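2-(hydroxymethyl)glutarate dehydrogenase (Eubacterium barkeri, PDB 3CKY) catalyses the NAD-dependent interconversion of 2-formylglutarate and (S)-2-hydroxymethylglutarate, a step in the fermentative breakdown of nicotinate. Local coordinates at residues A[98-101]-A[102-106]; A[192-195]-A[196-200]; A[234-238]-A[239-243]. All coordinates share one frame; numbering follows the deposited sequence.

Interaction 1. Residues A[98-101]-A[102-106]; sequences SSVS and PSSTL
Pro102 follows Ser101 directly and starts helix 102-114, with Ser101 in the N-cap position. A proline suits this first turn, where no earlier helical carbonyl exists for a backbone N-H to bind. Its ring packs outward on Ala172 and Ile175 of helix 169-197, and on Cys198 of the second subunit. At Ser103 the side chain meets the cap residue: Ser103 OG and Ser101 OG are 3.0 Å apart, a hydrogen bond in which either hydroxyl could be the donor, but a doubtful one, because Ser103 OG comes too close to an atom elsewhere in the model. Ser101 OG stands between its own backbone N and carbonyl carbon (chi1 65°), which turns it to the helix start. Ser104 faces the loop instead. Its OG, roughly opposite its own N (chi1 153°), lies against Val100, 3.5 Å from CB and 3.6 Å from CG2, while Ser104 CB rests 3.2 Å from Ser101 O. Thr105 completes the turn: Thr105 N donates a weak, long hydrogen bond of 3.4 Å to Ser101 O. Thr105 OG1 is 3.6 Å from Val100 CG2, the two side chains crossing at about a right angle, and Thr105 OG1 is hydrogen-bonded to Asp171 OD2 of helix 169-197. From there Leu106 N bonds to Pro102 O at 2.8 Å, the regular helical pattern. The loop also holds Ser99, a probable NAD(+)-binding residue by similarity. Chemically, the contact combines small hydroxyls with Val100 and the Pro102 ring in a largely buried setting. The backbone bond from Thr105 is weak, Ser101 OG has a further, weak bond to Glu250 of helix 238-255, and Thr105 OG1 uses Asp171, so the hydroxyls are partnered partly from outside the turn.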
loop_
_atom_site.group_PDB
_atom_site.type_symbol
_atom_site.label_atom_id
_atom_site.label_comp_id
_atom_site.label_asym_id
_atom_site.label_seq_id
_atom_site.Cartn_x
_atom_site.Cartn_y
_atom_site.Cartn_z
ATOM N N SER A 98 25.273 -12.904 -7.686
ATOM C CA SER A 98 23.847 -13.130 -7.813
ATOM C C SER A 98 23.032 -12.004 -7.210
ATOM O O SER A 98 23.404 -11.409 -6.190
ATOM C CB SER A 98 23.432 -14.434 -7.128
ATOM O OG SER A 98 24.169 -15.536 -7.618
ATOM N N SER A 99 21.901 -11.740 -7.843
ATOM C CA SER A 99 20.972 -10.760 -7.344
ATOM C C SER A 99 20.099 -11.368 -6.224
ATOM O O SER A 99 19.022 -11.903 -6.474
ATOM C CB SER A 99 20.133 -10.228 -8.491
ATOM O OG SER A 99 19.263 -9.228 -8.021
ATOM N N VAL A 100 20.575 -11.239 -4.985
ATOM C CA VAL A 100 19.935 -11.856 -3.838
ATOM C C VAL A 100 19.918 -10.922 -2.623
ATOM O O VAL A 100 20.587 -9.901 -2.601
ATOM C CB VAL A 100 20.640 -13.187 -3.449
ATOM C CG1 VAL A 100 20.526 -14.220 -4.576
ATOM C CG2 VAL A 100 22.098 -12.939 -3.063
ATOM N N SER A 101 19.117 -11.272 -1.621
ATOM C CA SER A 101 19.061 -10.494 -0.384
ATOM C C SER A 101 20.350 -10.674 0.419
ATOM O O SER A 101 20.994 -11.721 0.323
ATOM C CB SER A 101 17.868 -10.923 0.465
ATOM O OG SER A 101 18.040 -12.261 0.896
ATOM N N PRO A 102 20.736 -9.644 1.201
ATOM C CA PRO A 102 21.863 -9.774 2.114
ATOM C C PRO A 102 21.788 -11.024 2.994
ATOM O O PRO A 102 22.797 -11.710 3.172
ATOM C CB PRO A 102 21.773 -8.505 2.969
ATOM C CG PRO A 102 21.068 -7.513 2.123
ATOM C CD PRO A 102 20.135 -8.296 1.250
ATOM N N SER A 103 20.602 -11.315 3.526
ATOM C CA SER A 103 20.406 -12.462 4.420
ATOM C C SER A 103 20.752 -13.775 3.725
ATOM O O SER A 103 21.372 -14.645 4.322
ATOM C CB SER A 103 18.958 -12.507 4.914
ATOM O OG SER A 103 18.088 -12.803 3.841
ATOM N N SER A 104 20.331 -13.911 2.467
ATOM C CA SER A 104 20.716 -15.041 1.614
ATOM C C SER A 104 22.223 -15.272 1.643
ATOM O O SER A 104 22.692 -16.401 1.842
ATOM C CB SER A 104 20.258 -14.796 0.162
ATOM O OG SER A 104 21.076 -15.490 -0.785
ATOM N N THR A 105 22.972 -14.189 1.442
ATOM C CA THR A 105 24.428 -14.247 1.422
ATOM C C THR A 105 25.020 -14.510 2.818
ATOM O O THR A 105 26.007 -15.242 2.936
ATOM C CB THR A 105 25.019 -12.962 0.811
ATOM O OG1 THR A 105 24.637 -12.880 -0.570
ATOM C CG2 THR A 105 26.539 -12.943 0.899
ATOM N N LEU A 106 24.435 -13.913 3.855
ATOM C CA LEU A 106 24.907 -14.137 5.223
ATOM C C LEU A 106 24.779 -15.609 5.634
ATOM O O LEU A 106 25.701 -16.165 6.236
ATOM C CB LEU A 106 24.157 -13.262 6.241
ATOM C CG LEU A 106 24.653 -11.851 6.582
ATOM C CD1 LEU A 106 26.146 -11.704 6.333
ATOM C CD2 LEU A 106 23.875 -10.784 5.841
#

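Interaction 2. Residues A[192-195]-A[196-200]; sequences LVLG and VKCGL
Leu200 N reaches back five residues to Gly195 O, 2.9 Å away, instead of the four of a normal helical bond. The N-H points well at the oxygen (161°), yet the donor stands 36° out of the carbonyl plane and so does not lie on a lone pair. A second bond, over three residues and 2.7 Å long, runs from Gly199 N to Val196 O, and Gly199 takes the positive phi (92°) that turns the chain off the helix. Before the turn the pattern is ordinary: Val196 N, Lys197 N and Cys198 N donate to Leu192 O, Val193 O and Leu194 O. The Leu200 side chain folds back over the last turn, with its CB 3.3 Å from Gly195 O and its CD1 3.9 Å from Gly195 CA. Gly195, lacking a side chain, lets that methyl come this close. An alanine in place of Leu200 would keep the backbone bond but would probably open a gap over Gly195 and take away one of the apolar contacts of Met205 of helix 202-210. One turn round, Leu194 CD1 and Cys198 SG touch at 4.2 Å, and Val196 CG2 sits 3.4 Å from Leu192 O. The second subunit packs against this end of the helix, with its Gly252 on Leu194, its Ala172 on Cys198 and its Ala169 on Leu200, while Lys197 NZ makes a weak hydrogen bond to its Gly255 O. The apolar contact of Leu200 accompanies a Schellman motif, made by the two bonds and by Gly199 at C-prime with positive phi, which here ends the long helix 169-197.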
loop_
_atom_site.group_PDB
_atom_site.type_symbol
_atom_site.label_atom_id
_atom_site.label_comp_id
_atom_site.label_asym_id
_atom_site.label_seq_id
_atom_site.Cartn_x
_atom_site.Cartn_y
_atom_site.Cartn_z
ATOM N N LEU A 192 2.993 11.653 -15.249
ATOM C CA LEU A 192 2.922 12.020 -16.659
ATOM C C LEU A 192 1.497 11.921 -17.198
ATOM O O LEU A 192 1.041 12.778 -17.947
ATOM C CB LEU A 192 3.867 11.149 -17.480
ATOM C CG LEU A 192 5.368 11.401 -17.276
ATOM C CD1 LEU A 192 6.180 10.411 -18.113
ATOM C CD2 LEU A 192 5.735 12.842 -17.630
ATOM N N VAL A 193 0.793 10.878 -16.787
ATOM C CA VAL A 193 -0.609 10.710 -17.147
ATOM C C VAL A 193 -1.471 11.865 -16.612
ATOM O O VAL A 193 -2.330 12.386 -17.336
ATOM C CB VAL A 193 -1.129 9.355 -16.634
ATOM C CG1 VAL A 193 -2.653 9.249 -16.785
ATOM C CG2 VAL A 193 -0.373 8.205 -17.331
ATOM N N LEU A 194 -1.233 12.251 -15.351
ATOM C CA LEU A 194 -1.911 13.391 -14.738
ATOM C C LEU A 194 -1.683 14.670 -15.536
ATOM O O LEU A 194 -2.629 15.396 -15.822
ATOM C CB LEU A 194 -1.421 13.594 -13.304
ATOM C CG LEU A 194 -2.065 14.747 -12.485
ATOM C CD1 LEU A 194 -3.572 14.547 -12.288
ATOM C CD2 LEU A 194 -1.365 14.962 -11.151
ATOM N N GLY A 195 -0.419 14.921 -15.882
ATOM C CA GLY A 195 -0.017 16.111 -16.618
ATOM C C GLY A 195 -0.705 16.207 -17.950
ATOM O O GLY A 195 -1.235 17.258 -18.278
ATOM N N VAL A 196 -0.708 15.103 -18.698
ATOM C CA VAL A 196 -1.379 15.058 -19.991
ATOM C C VAL A 196 -2.865 15.331 -19.806
ATOM O O VAL A 196 -3.435 16.176 -20.475
ATOM C CB VAL A 196 -1.135 13.730 -20.757
ATOM C CG1 VAL A 196 -2.046 13.652 -22.014
ATOM C CG2 VAL A 196 0.348 13.617 -21.148
ATOM N N LYS A 197 -3.479 14.651 -18.848
ATOM C CA LYS A 197 -4.889 14.881 -18.559
ATOM C C LYS A 197 -5.197 16.357 -18.237
ATOM O O LYS A 197 -6.271 16.858 -18.585
ATOM C CB LYS A 197 -5.344 14.000 -17.404
ATOM C CG LYS A 197 -6.835 14.082 -17.118
ATOM C CD LYS A 197 -7.628 13.373 -18.215
ATOM C CE LYS A 197 -9.127 13.497 -18.013
ATOM N NZ LYS A 197 -9.772 12.159 -18.209
ATOM N N CYS A 198 -4.255 17.036 -17.572
ATOM C CA CYS A 198 -4.364 18.476 -17.313
ATOM C C CYS A 198 -3.901 19.366 -18.480
ATOM O O CYS A 198 -3.776 20.565 -18.303
ATOM C CB CYS A 198 -3.556 18.857 -16.077
ATOM S SG CYS A 198 -4.028 18.029 -14.527
ATOM N N GLY A 199 -3.621 18.784 -19.648
ATOM C CA GLY A 199 -3.355 19.551 -20.870
ATOM C C GLY A 199 -1.908 19.864 -21.134
ATOM O O GLY A 199 -1.623 20.727 -21.942
ATOM N N LEU A 200 -0.993 19.169 -20.471
ATOM C CA LEU A 200 0.437 19.325 -20.734
ATOM C C LEU A 200 0.871 18.337 -21.794
ATOM O O LEU A 200 0.444 17.187 -21.797
ATOM C CB LEU A 200 1.267 19.058 -19.472
ATOM C CG LEU A 200 1.001 20.001 -18.301
ATOM C CD1 LEU A 200 1.740 19.534 -17.061
ATOM C CD2 LEU A 200 1.370 21.451 -18.638
#

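Interaction 3. Residues A[234-238]-A[239-243]; sequences GGFAM and DLQHK
Ala237 holds the N-cap position, and its O receives a straight 3.1 Å bond from Gln241 N (N-H...O 167°), with a weaker, bent one of 2.9 Å from Leu240 N; His242 N to Met238 O then carries on the helix. Phe236, just ahead of the cap, reaches over the first turn. Its CG is anti to the backbone N (chi1 -176°), which sends the ring forward along the first turn rather than back over the loop. Ring atom CZ lies 3.7 Å from Leu240 CB, and CE2 is 3.6 Å from Gln241 N, both approached obliquely. Phe236 CE2 is also 3.7 Å from Gln241 CB, so the ring rests on the base of the Gln241 side chain. On the flank, Ala237 CB meets Leu240 CD1 at 4.0 Å, and Leu240 thus touches both the alanine methyl and the ring. His242 CB comes within 3.3 Å of Met238 O. The Asp239 carboxylate is engaged elsewhere, OD1 forming a salt bridge with Arg273. Lys243, a probable NAD(+)-binding residue by similarity, has its amino group hydrogen-bonded to Pro69 O, and the Phe236 side chain lies about 7 Å from that of Lys174, the active-site lysine by similarity. Around the start of helix 238-255, helix 260-274 packs on Met238 and His242 through Phe269 and Thr266, backbone bonds tie Phe236 to Met282 and Met238 to Glu280, and Lys253 of the third subunit touches His242.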
loop_
_atom_site.group_PDB
_atom_site.type_symbol
_atom_site.label_atom_id
_atom_site.label_comp_id
_atom_site.label_asym_id
_atom_site.label_seq_id
_atom_site.Cartn_x
_atom_site.Cartn_y
_atom_site.Cartn_z
ATOM N N GLY A 234 13.526 -3.590 -25.586
ATOM C CA GLY A 234 14.840 -3.494 -24.972
ATOM C C GLY A 234 14.765 -2.780 -23.640
ATOM O O GLY A 234 13.761 -2.868 -22.932
ATOM N N GLY A 235 15.841 -2.065 -23.324
ATOM C CA GLY A 235 15.975 -1.385 -22.047
ATOM C C GLY A 235 16.129 -2.377 -20.908
ATOM O O GLY A 235 16.846 -3.369 -21.015
ATOM N N PHE A 236 15.442 -2.098 -19.812
ATOM C CA PHE A 236 15.532 -2.912 -18.617
ATOM C C PHE A 236 14.153 -3.536 -18.383
ATOM O O PHE A 236 13.189 -2.836 -18.050
ATOM C CB PHE A 236 15.978 -2.042 -17.449
ATOM C CG PHE A 236 16.184 -2.803 -16.187
ATOM C CD1 PHE A 236 17.068 -3.877 -16.147
ATOM C CD2 PHE A 236 15.499 -2.456 -15.034
ATOM C CE1 PHE A 236 17.258 -4.590 -14.978
ATOM C CE2 PHE A 236 15.680 -3.176 -13.869
ATOM C CZ PHE A 236 16.566 -4.237 -13.831
ATOM N N ALA A 237 14.079 -4.851 -18.573
ATOM C CA ALA A 237 12.811 -5.584 -18.559
ATOM C C ALA A 237 12.004 -5.329 -17.298
ATOM O O ALA A 237 12.545 -5.314 -16.191
ATOM C CB ALA A 237 13.041 -7.103 -18.740
ATOM N N MET A 238 10.703 -5.124 -17.488
ATOM C CA MET A 238 9.779 -4.900 -16.376
ATOM C C MET A 238 9.839 -6.053 -15.360
ATOM O O MET A 238 9.776 -5.817 -14.155
ATOM C CB MET A 238 8.360 -4.718 -16.908
ATOM C CG MET A 238 7.377 -4.221 -15.857
ATOM S SD MET A 238 5.697 -4.066 -16.466
ATOM C CE MET A 238 5.846 -2.800 -17.735
ATOM N N ASP A 239 9.974 -7.288 -15.856
ATOM C CA ASP A 239 10.112 -8.458 -14.987
ATOM C C ASP A 239 11.301 -8.312 -14.053
ATOM O O ASP A 239 11.224 -8.690 -12.889
ATOM C CB ASP A 239 10.266 -9.750 -15.799
ATOM C CG ASP A 239 8.972 -10.194 -16.479
ATOM O OD1 ASP A 239 7.862 -9.959 -15.945
ATOM O OD2 ASP A 239 9.055 -10.804 -17.558
ATOM N N LEU A 240 12.395 -7.754 -14.562
ATOM C CA LEU A 240 13.620 -7.639 -13.780
ATOM C C LEU A 240 13.524 -6.547 -12.716
ATOM O O LEU A 240 13.928 -6.739 -11.577
ATOM C CB LEU A 240 14.818 -7.428 -14.693
ATOM C CG LEU A 240 15.121 -8.606 -15.614
ATOM C CD1 LEU A 240 16.258 -8.268 -16.586
ATOM C CD2 LEU A 240 15.442 -9.886 -14.795
ATOM N N GLN A 241 12.965 -5.408 -13.091
ATOM C CA GLN A 241 12.700 -4.338 -12.141
ATOM C C GLN A 241 11.750 -4.788 -11.016
ATOM O O GLN A 241 11.937 -4.425 -9.864
ATOM C CB GLN A 241 12.105 -3.123 -12.866
ATOM C CG GLN A 241 11.756 -1.969 -11.937
ATOM C CD GLN A 241 12.977 -1.439 -11.174
ATOM O OE1 GLN A 241 13.197 -1.774 -10.002
ATOM N NE2 GLN A 241 13.778 -0.620 -11.837
ATOM N N HIS A 242 10.719 -5.547 -11.386
ATOM C CA HIS A 242 9.792 -6.154 -10.443
ATOM C C HIS A 242 10.506 -7.123 -9.490
ATOM O O HIS A 242 10.278 -7.093 -8.283
ATOM C CB HIS A 242 8.665 -6.896 -11.197
ATOM C CG HIS A 242 7.647 -7.508 -10.287
ATOM N ND1 HIS A 242 6.634 -6.768 -9.714
ATOM C CD2 HIS A 242 7.517 -8.767 -9.802
ATOM C CE1 HIS A 242 5.906 -7.557 -8.942
ATOM N NE2 HIS A 242 6.425 -8.770 -8.976
ATOM N N LYS A 243 11.360 -7.972 -10.042
ATOM C CA LYS A 243 12.177 -8.891 -9.239
ATOM C C LYS A 243 13.023 -8.106 -8.223
ATOM O O LYS A 243 13.132 -8.478 -7.050
ATOM C CB LYS A 243 13.085 -9.708 -10.170
ATOM C CG LYS A 243 13.869 -10.821 -9.525
ATOM C CD LYS A 243 15.000 -11.271 -10.461
ATOM C CE LYS A 243 15.634 -12.604 -10.037
ATOM N NZ LYS A 243 16.635 -12.489 -8.910
#

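In the fold
Along the chain the three contacts come in series; each is one continuous stretch, so none closes a long loop and none nests in or crosses another. Interaction 1 leads from strand 93-96 into helix 102-114 of the Rossmann-type domain. Interaction 2 ends helix 169-197, and interaction 3 starts helix 238-255 in the same second domain. The centres of interactions 1 and 2 are about 40 Å apart. Interactions 1 and 3 meet across the two domains, Ser99 O lying 3.5 Å from Lys243 NZ, both residues assigned to NAD(+) binding by similarity. Within the chain interactions 1 and 2 do not touch; between subunits they do, Cys198 of the second subunit packing on Pro102.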